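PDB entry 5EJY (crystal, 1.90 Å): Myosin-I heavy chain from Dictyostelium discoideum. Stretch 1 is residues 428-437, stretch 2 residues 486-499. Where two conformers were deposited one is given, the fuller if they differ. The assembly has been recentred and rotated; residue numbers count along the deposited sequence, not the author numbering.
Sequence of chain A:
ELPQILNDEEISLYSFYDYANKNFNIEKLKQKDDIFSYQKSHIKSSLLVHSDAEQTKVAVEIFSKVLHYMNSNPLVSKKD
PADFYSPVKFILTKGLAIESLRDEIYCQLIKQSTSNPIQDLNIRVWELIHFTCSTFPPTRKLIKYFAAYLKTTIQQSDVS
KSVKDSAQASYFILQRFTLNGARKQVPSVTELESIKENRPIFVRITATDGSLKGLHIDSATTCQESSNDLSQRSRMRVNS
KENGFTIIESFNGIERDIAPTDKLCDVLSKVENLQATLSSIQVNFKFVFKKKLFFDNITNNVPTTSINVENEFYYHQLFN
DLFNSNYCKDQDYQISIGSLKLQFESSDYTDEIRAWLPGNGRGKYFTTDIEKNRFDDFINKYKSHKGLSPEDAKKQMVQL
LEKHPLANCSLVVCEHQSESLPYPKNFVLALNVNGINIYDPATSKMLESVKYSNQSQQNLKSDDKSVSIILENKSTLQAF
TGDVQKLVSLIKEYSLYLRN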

ATOM      1  N   VAL A 428     -12.815  -6.547 -21.996  1.00 24.21           N
ATOM      2  CA  VAL A 428     -12.660  -5.641 -20.859  1.00 23.03           C
ATOM      3  C   VAL A 428     -13.896  -5.846 -20.003  1.00 26.24           C
ATOM      4  O   VAL A 428     -15.005  -5.988 -20.527  1.00 25.09           O
ATOM      5  N   LEU A 429     -13.715  -5.936 -18.695  1.00 21.77           N
ATOM      6  CA  LEU A 429     -14.856  -5.817 -17.801  1.00 21.46           C
ATOM      7  C   LEU A 429     -14.943  -4.360 -17.374  1.00 27.27           C
ATOM      8  O   LEU A 429     -13.987  -3.800 -16.828  1.00 25.70           O
ATOM      9  N   ALA A 430     -16.073  -3.734 -17.666  1.00 21.78           N
ATOM     10  CA  ALA A 430     -16.303  -2.356 -17.266  1.00 24.62           C
ATOM     11  C   ALA A 430     -17.391  -2.367 -16.204  1.00 28.27           C
ATOM     12  O   ALA A 430     -18.557  -2.635 -16.509  1.00 27.65           O
ATOM     13  N   LEU A 431     -17.014  -2.122 -14.949  1.00 26.11           N
ATOM     14  CA  LEU A 431     -17.975  -2.210 -13.849  1.00 24.06           C
ATOM     15  C   LEU A 431     -18.470  -0.831 -13.397  1.00 26.83           C
ATOM     16  O   LEU A 431     -17.686   0.106 -13.213  1.00 25.86           O
ATOM     17  N   ASN A 432     -19.783  -0.711 -13.243  1.00 28.30           N
ATOM     18  CA  ASN A 432     -20.383   0.515 -12.730  1.00 27.38           C
ATOM     19  C   ASN A 432     -21.621   0.138 -11.931  1.00 27.81           C
ATOM     20  O   ASN A 432     -21.859  -1.052 -11.692  1.00 26.89           O
ATOM     21  N   VAL A 433     -22.408   1.119 -11.504  1.00 24.21           N
ATOM     22  CA  VAL A 433     -23.584   0.807 -10.690  1.00 29.91           C
ATOM     23  C   VAL A 433     -24.639   0.016 -11.468  1.00 27.91           C
ATOM     24  O   VAL A 433     -25.515  -0.601 -10.872  1.00 33.55           O
ATOM     25  N   ASN A 434     -24.537   0.016 -12.793  1.00 32.68           N
ATOM     26  CA  ASN A 434     -25.505  -0.690 -13.640  1.00 31.49           C
ATOM     27  C   ASN A 434     -25.207  -2.160 -13.878  1.00 36.96           C
ATOM     28  O   ASN A 434     -26.043  -2.875 -14.435  1.00 32.33           O
ATOM     29  N   GLY A 435     -24.020  -2.611 -13.480  1.00 31.89           N
ATOM     30  CA  GLY A 435     -23.648  -3.998 -13.692  1.00 32.01           C
ATOM     31  C   GLY A 435     -22.209  -4.252 -14.095  1.00 30.91           C
ATOM     32  O   GLY A 435     -21.386  -3.332 -14.185  1.00 29.30           O
ATOM     33  N   ILE A 436     -21.906  -5.529 -14.306  1.00 26.68           N
ATOM     34  CA  ILE A 436     -20.607  -5.956 -14.793  1.00 25.35           C
ATOM     35  C   ILE A 436     -20.672  -6.093 -16.300  1.00 32.47           C
ATOM     36  O   ILE A 436     -21.224  -7.058 -16.828  1.00 30.29           O
ATOM     37  N   ASN A 437     -20.095  -5.128 -16.993  1.00 26.68           N
ATOM     38  CA  ASN A 437     -20.238  -5.048 -18.434  1.00 31.63           C
ATOM     39  C   ASN A 437     -19.077  -5.648 -19.215  1.00 32.60           C
ATOM     40  O   ASN A 437     -17.914  -5.307 -19.010  1.00 26.34           O
ATOM     41  N   LYS A 486      -8.344  -6.616  -7.553  1.00 22.75           N
ATOM     42  CA  LYS A 486      -9.102  -5.467  -8.033  0.74 24.64           C
ATOM     43  C   LYS A 486     -10.493  -5.900  -8.487  1.00 23.82           C
ATOM     44  O   LYS A 486     -11.496  -5.295  -8.109  1.00 24.76           O
ATOM     45  N   LEU A 487     -10.546  -6.955  -9.295  1.00 24.48           N
ATOM     46  CA  LEU A 487     -11.831  -7.423  -9.817  1.00 20.80           C
ATOM     47  C   LEU A 487     -12.752  -7.898  -8.684  1.00 21.38           C
ATOM     48  O   LEU A 487     -13.912  -7.505  -8.623  1.00 23.59           O
ATOM     49  N   VAL A 488     -12.237  -8.739  -7.790  1.00 22.77           N
ATOM     50  CA  VAL A 488     -13.018  -9.210  -6.644  1.00 21.86           C
ATOM     51  C   VAL A 488     -13.534  -8.048  -5.790  1.00 26.13           C
ATOM     52  O   VAL A 488     -14.718  -7.997  -5.439  1.00 22.88           O
ATOM     53  N   SER A 489     -12.650  -7.112  -5.443  1.00 22.62           N
ATOM     54  CA  SER A 489     -13.067  -6.014  -4.574  1.00 24.63           C
ATOM     55  C   SER A 489     -14.053  -5.075  -5.266  1.00 21.26           C
ATOM     56  O   SER A 489     -14.939  -4.527  -4.624  1.00 23.35           O
ATOM     57  N   LEU A 490     -13.915  -4.895  -6.575  1.00 19.31           N
ATOM     58  CA  LEU A 490     -14.878  -4.070  -7.301  1.00 23.02           C
ATOM     59  C   LEU A 490     -16.258  -4.714  -7.225  1.00 24.64           C
ATOM     60  O   LEU A 490     -17.256  -4.045  -6.975  1.00 25.86           O
ATOM     61  N   ILE A 491     -16.320  -6.023  -7.439  1.00 22.49           N
ATOM     62  CA  ILE A 491     -17.613  -6.691  -7.388  1.00 24.11           C
ATOM     63  C   ILE A 491     -18.224  -6.534  -5.999  1.00 28.96           C
ATOM     64  O   ILE A 491     -19.392  -6.155  -5.858  1.00 24.05           O
ATOM     65  N   LYS A 492     -17.420  -6.789  -4.968  1.00 24.38           N
ATOM     66  CA  LYS A 492     -17.906  -6.659  -3.599  1.00 27.46           C
ATOM     67  C   LYS A 492     -18.312  -5.227  -3.228  1.00 28.27           C
ATOM     68  O   LYS A 492     -19.332  -5.022  -2.564  1.00 26.94           O
ATOM     69  N   GLU A 493     -17.518  -4.238  -3.640  1.00 25.91           N
ATOM     70  CA  GLU A 493     -17.817  -2.849  -3.298  1.00 24.84           C
ATOM     71  C   GLU A 493     -19.042  -2.281  -4.025  1.00 27.98           C
ATOM     72  O   GLU A 493     -19.841  -1.554  -3.432  1.00 26.73           O
ATOM     73  N   TYR A 494     -19.186  -2.577  -5.313  1.00 23.71           N
ATOM     74  CA  TYR A 494     -20.400  -2.142  -6.007  1.00 28.00           C
ATOM     75  C   TYR A 494     -21.619  -2.831  -5.398  1.00 30.06           C
ATOM     76  O   TYR A 494     -22.654  -2.198  -5.195  1.00 32.46           O
ATOM     77  N   SER A 495     -21.487  -4.117  -5.085  1.00 26.39           N
ATOM     78  CA  SER A 495     -22.608  -4.864  -4.515  1.00 31.04           C
ATOM     79  C   SER A 495     -23.059  -4.265  -3.182  1.00 37.03           C
ATOM     80  O   SER A 495     -24.254  -4.067  -2.955  1.00 34.47           O
ATOM     81  N   LEU A 496     -22.095  -3.963  -2.315  1.00 33.01           N
ATOM     82  CA  LEU A 496     -22.384  -3.382  -1.009  1.00 35.73           C
ATOM     83  C   LEU A 496     -23.028  -2.006  -1.154  1.00 39.86           C
ATOM     84  O   LEU A 496     -24.046  -1.720  -0.527  1.00 42.77           O
ATOM     85  N   TYR A 497     -22.424  -1.154  -1.980  1.00 34.50           N
ATOM     86  CA  TYR A 497     -22.993   0.153  -2.261  1.00 33.21           C
ATOM     87  C   TYR A 497     -24.453   0.026  -2.681  1.00 40.45           C
ATOM     88  O   TYR A 497     -25.321   0.684  -2.112  1.00 38.13           O
ATOM     89  N   LEU A 498     -24.713  -0.821  -3.674  1.00 35.74           N
ATOM     90  CA  LEU A 498     -26.067  -0.993  -4.200  1.00 40.47           C
ATOM     91  C   LEU A 498     -27.030  -1.528  -3.139  1.00 41.47           C
ATOM     92  O   LEU A 498     -28.194  -1.137  -3.085  1.00 43.67           O
ATOM     93  N   ARG A 499     -26.537  -2.428  -2.303  1.00 37.63           N
ATOM     94  CA  ARG A 499     -27.323  -2.964  -1.203  1.00 42.18           C
ATOM     95  C   ARG A 499     -27.816  -1.834  -0.287  1.00 45.95           C
ATOM     96  O   ARG A 499     -28.960  -1.839   0.163  1.00 45.17           O
TER

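Packing of a β-hairpin against a helix in the heavy chain of Dictyostelium myosin-I. Strand 428-432 and helix 486-499 run in nearly the same direction (26°), their axes 9.3 Å apart at closest approach, and side chains alone fill the gap at the start of the contact. Alternation along the strand sends Leu429 and Leu431 toward the helix, while Val428 and Ala430 stay out of reach. Leu429 (m, t) meets the end of Leu487 (t, p), CD1 to CD2 at 3.9 Å; the CA-to-CB bond of Leu487 points sideways, but its tip comes nearer the strand. Leu431 (m, p) is the main bump, the most covered residue of the contact. It settles into a hollow lined by successive helix turns: its CD1 lies 4.2 Å from Leu487 CD1, its CD2 lies 3.9 Å from Leu490 CB and 3.8 Å from Ile491 CG1, and its CB rests 3.9 Å from Tyr494 CE2. Ile436 (m, t), from the returning strand, extends its CD1 to within 4.1 Å of Ile491 CG1.

Toward the turn the backbones draw closer, and the Tyr494 ring (chi1 -82°, m) fills the space beneath the chain. One ring face covers the backbone at Asn432, whose C is 3.8 Å from Tyr494 CE1; Tyr494 OH stands 3.3 Å from Leu431 O and is hydrogen-bonded elsewhere in the structure. Val433 (m), in the type I turn, is the second bump: its CG1 sits 4.3 Å from Tyr494 CE1 and 3.8 Å from Tyr497 CE2, while its CB lies 4.1 Å from Leu498 CD2. The CA-to-CB bond of Asn432 points away from the helix, and its side chain braces the hairpin, OD1 accepting a hydrogen bond from Asn434 N (2.8 Å) and a weak one from Asn437 ND2 (3.4 Å). The interface is thus predominantly apolar.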

ATOM      1  CB  VAL A 428     -12.583  -4.182 -21.338  1.00 24.99           C
ATOM      2  CG1 VAL A 428     -12.815  -3.197 -20.180  1.00 23.00           C
ATOM      3  CG2 VAL A 428     -11.239  -3.910 -22.023  1.00 30.76           C
ATOM      4  CB  LEU A 429     -14.728  -6.735 -16.589  1.00 24.56           C
ATOM      5  CG  LEU A 429     -14.847  -8.230 -16.895  1.00 26.35           C
ATOM      6  CD1 LEU A 429     -14.825  -9.067 -15.620  1.00 22.94           C
ATOM      7  CD2 LEU A 429     -16.139  -8.496 -17.681  1.00 26.50           C
ATOM      8  CB  ALA A 430     -16.723  -1.524 -18.476  1.00 24.26           C
ATOM      9  CB  LEU A 431     -17.406  -2.993 -12.653  1.00 23.02           C
ATOM     10  CG  LEU A 431     -17.076  -4.479 -12.851  1.00 28.84           C
ATOM     11  CD1 LEU A 431     -15.784  -4.618 -13.634  1.00 23.70           C
ATOM     12  CD2 LEU A 431     -16.974  -5.200 -11.517  1.00 24.97           C
ATOM     13  CB  ASN A 432     -20.695   1.494 -13.868  1.00 28.61           C
ATOM     14  CG  ASN A 432     -21.596   0.890 -14.934  1.00 34.51           C
ATOM     15  OD1 ASN A 432     -22.393   0.005 -14.649  1.00 32.69           O
ATOM     16  ND2 ASN A 432     -21.469   1.367 -16.162  1.00 39.19           N
ATOM     17  CB  VAL A 433     -24.236   2.079 -10.093  1.00 34.50           C
ATOM     18  CG1 VAL A 433     -23.269   2.764  -9.112  1.00 29.79           C
ATOM     19  CG2 VAL A 433     -24.676   3.027 -11.213  1.00 35.51           C
ATOM     20  CB  ASN A 434     -25.626   0.002 -14.994  1.00 37.13           C
ATOM     21  CG  ASN A 434     -26.182   1.389 -14.871  1.00 42.26           C
ATOM     22  OD1 ASN A 434     -27.020   1.646 -14.009  1.00 40.62           O
ATOM     23  ND2 ASN A 434     -25.712   2.299 -15.713  1.00 48.92           N
ATOM     24  CB  ILE A 436     -20.204  -7.304 -14.178  1.00 29.33           C
ATOM     25  CG1 ILE A 436     -20.238  -7.208 -12.648  1.00 28.09           C
ATOM     26  CG2 ILE A 436     -18.817  -7.708 -14.672  1.00 28.16           C
ATOM     27  CD1 ILE A 436     -20.165  -8.539 -11.941  1.00 29.13           C
ATOM     28  CB  ASN A 437     -20.491  -3.597 -18.841  1.00 31.60           C
ATOM     29  CG  ASN A 437     -21.639  -2.985 -18.064  1.00 37.90           C
ATOM     30  OD1 ASN A 437     -22.787  -3.390 -18.230  1.00 38.47           O
ATOM     31  ND2 ASN A 437     -21.334  -2.024 -17.188  1.00 34.09           N
ATOM     32  CB  LYS A 486      -8.374  -4.763  -9.186  0.74 25.34           C
ATOM     33  CG  LYS A 486      -9.078  -3.503  -9.672  0.74 25.52           C
ATOM     34  CD  LYS A 486      -8.371  -2.854 -10.861  1.00 31.35           C
ATOM     35  CE  LYS A 486      -9.118  -1.587 -11.328  1.00 36.74           C
ATOM     36  NZ  LYS A 486      -8.514  -0.902 -12.527  1.00 35.64           N
ATOM     37  CB  LEU A 487     -11.614  -8.531 -10.850  1.00 19.73           C
ATOM     38  CG  LEU A 487     -12.888  -9.058 -11.520  1.00 22.05           C
ATOM     39  CD1 LEU A 487     -13.720  -7.896 -12.051  1.00 22.46           C
ATOM     40  CD2 LEU A 487     -12.510 -10.010 -12.639  1.00 23.80           C
ATOM     41  CB  VAL A 488     -12.199 -10.173  -5.747  1.00 25.99           C
ATOM     42  CG1 VAL A 488     -12.931 -10.444  -4.414  1.00 27.32           C
ATOM     43  CG2 VAL A 488     -11.905 -11.486  -6.483  1.00 26.42           C
ATOM     44  CB  SER A 489     -11.855  -5.235  -4.010  1.00 25.27           C
ATOM     45  OG  SER A 489     -11.160  -4.566  -5.043  1.00 26.51           O
ATOM     46  CB  LEU A 490     -14.476  -3.920  -8.766  1.00 24.17           C
ATOM     47  CG  LEU A 490     -13.308  -2.983  -9.068  1.00 23.29           C
ATOM     48  CD1 LEU A 490     -12.927  -3.075 -10.550  1.00 22.84           C
ATOM     49  CD2 LEU A 490     -13.680  -1.547  -8.679  1.00 23.19           C
ATOM     50  CB  ILE A 491     -17.511  -8.167  -7.781  1.00 26.03           C
ATOM     51  CG1 ILE A 491     -17.093  -8.267  -9.253  1.00 23.63           C
ATOM     52  CG2 ILE A 491     -18.864  -8.869  -7.544  1.00 27.25           C
ATOM     53  CD1 ILE A 491     -16.845  -9.700  -9.759  1.00 27.63           C
ATOM     54  CB  LYS A 492     -16.867  -7.202  -2.614  1.00 30.24           C
ATOM     55  CG  LYS A 492     -16.646  -8.711  -2.767  1.00 37.85           C
ATOM     56  CD  LYS A 492     -15.684  -9.247  -1.724  1.00 38.76           C
ATOM     57  CE  LYS A 492     -15.903 -10.734  -1.481  1.00 44.41           C
ATOM     58  NZ  LYS A 492     -15.554 -11.552  -2.663  1.00 51.43           N
ATOM     59  CB  GLU A 493     -16.600  -1.956  -3.557  1.00 28.63           C
ATOM     60  CG  GLU A 493     -15.397  -2.299  -2.705  1.00 32.40           C
ATOM     61  CD  GLU A 493     -15.479  -1.693  -1.315  1.00 47.46           C
ATOM     62  OE1 GLU A 493     -16.588  -1.286  -0.900  1.00 47.65           O
ATOM     63  OE2 GLU A 493     -14.428  -1.611  -0.645  1.00 51.11           O
ATOM     64  CB  TYR A 494     -20.332  -2.403  -7.511  1.00 28.06           C
ATOM     65  CG  TYR A 494     -19.570  -1.336  -8.255  1.00 25.40           C
ATOM     66  CD1 TYR A 494     -20.048  -0.027  -8.319  1.00 27.11           C
ATOM     67  CD2 TYR A 494     -18.368  -1.630  -8.877  1.00 24.04           C
ATOM     68  CE1 TYR A 494     -19.338   0.963  -8.995  1.00 27.58           C
ATOM     69  CE2 TYR A 494     -17.660  -0.655  -9.554  1.00 26.44           C
ATOM     70  CZ  TYR A 494     -18.146   0.635  -9.607  1.00 25.08           C
ATOM     71  OH  TYR A 494     -17.430   1.578 -10.291  1.00 26.74           O
ATOM     72  CB  SER A 495     -22.262  -6.341  -4.359  1.00 31.17           C
ATOM     73  OG  SER A 495     -22.046  -6.935  -5.635  1.00 30.99           O
ATOM     74  CB  LEU A 496     -21.103  -3.280  -0.178  1.00 29.86           C
ATOM     75  CG  LEU A 496     -21.203  -2.617   1.197  1.00 43.01           C
ATOM     76  CD1 LEU A 496     -22.049  -3.462   2.133  1.00 46.55           C
ATOM     77  CD2 LEU A 496     -19.814  -2.398   1.779  1.00 44.49           C
ATOM     78  CB  TYR A 497     -22.199   0.876  -3.346  1.00 35.31           C
ATOM     79  CG  TYR A 497     -22.805   2.187  -3.785  1.00 35.15           C
ATOM     80  CD1 TYR A 497     -22.701   3.327  -2.992  1.00 38.51           C
ATOM     81  CD2 TYR A 497     -23.472   2.293  -4.996  1.00 35.92           C
ATOM     82  CE1 TYR A 497     -23.254   4.526  -3.399  1.00 35.86           C
ATOM     83  CE2 TYR A 497     -24.022   3.490  -5.411  1.00 36.39           C
ATOM     84  CZ  TYR A 497     -23.914   4.601  -4.608  1.00 39.43           C
ATOM     85  OH  TYR A 497     -24.459   5.796  -5.026  1.00 41.12           O
ATOM     86  CB  LEU A 498     -26.057  -1.908  -5.433  1.00 34.93           C
ATOM     87  CG  LEU A 498     -25.372  -1.305  -6.669  1.00 36.66           C
ATOM     88  CD1 LEU A 498     -25.094  -2.351  -7.748  1.00 32.84           C
ATOM     89  CD2 LEU A 498     -26.192  -0.159  -7.238  1.00 37.52           C
ATOM     90  CB  ARG A 499     -26.466  -3.958  -0.419  1.00 45.77           C
ATOM     91  CG  ARG A 499     -27.223  -5.067   0.285  1.00 54.21           C
ATOM     92  CD  ARG A 499     -26.495  -6.404   0.111  1.00 56.69           C
ATOM     93  NE  ARG A 499     -25.070  -6.284   0.418  1.00 57.92           N
ATOM     94  CZ  ARG A 499     -24.096  -6.905  -0.245  1.00 53.97           C
ATOM     95  NH1 ARG A 499     -24.377  -7.706  -1.267  1.00 51.23           N
ATOM     96  NH2 ARG A 499     -22.833  -6.717   0.117  1.00 48.37           N
TER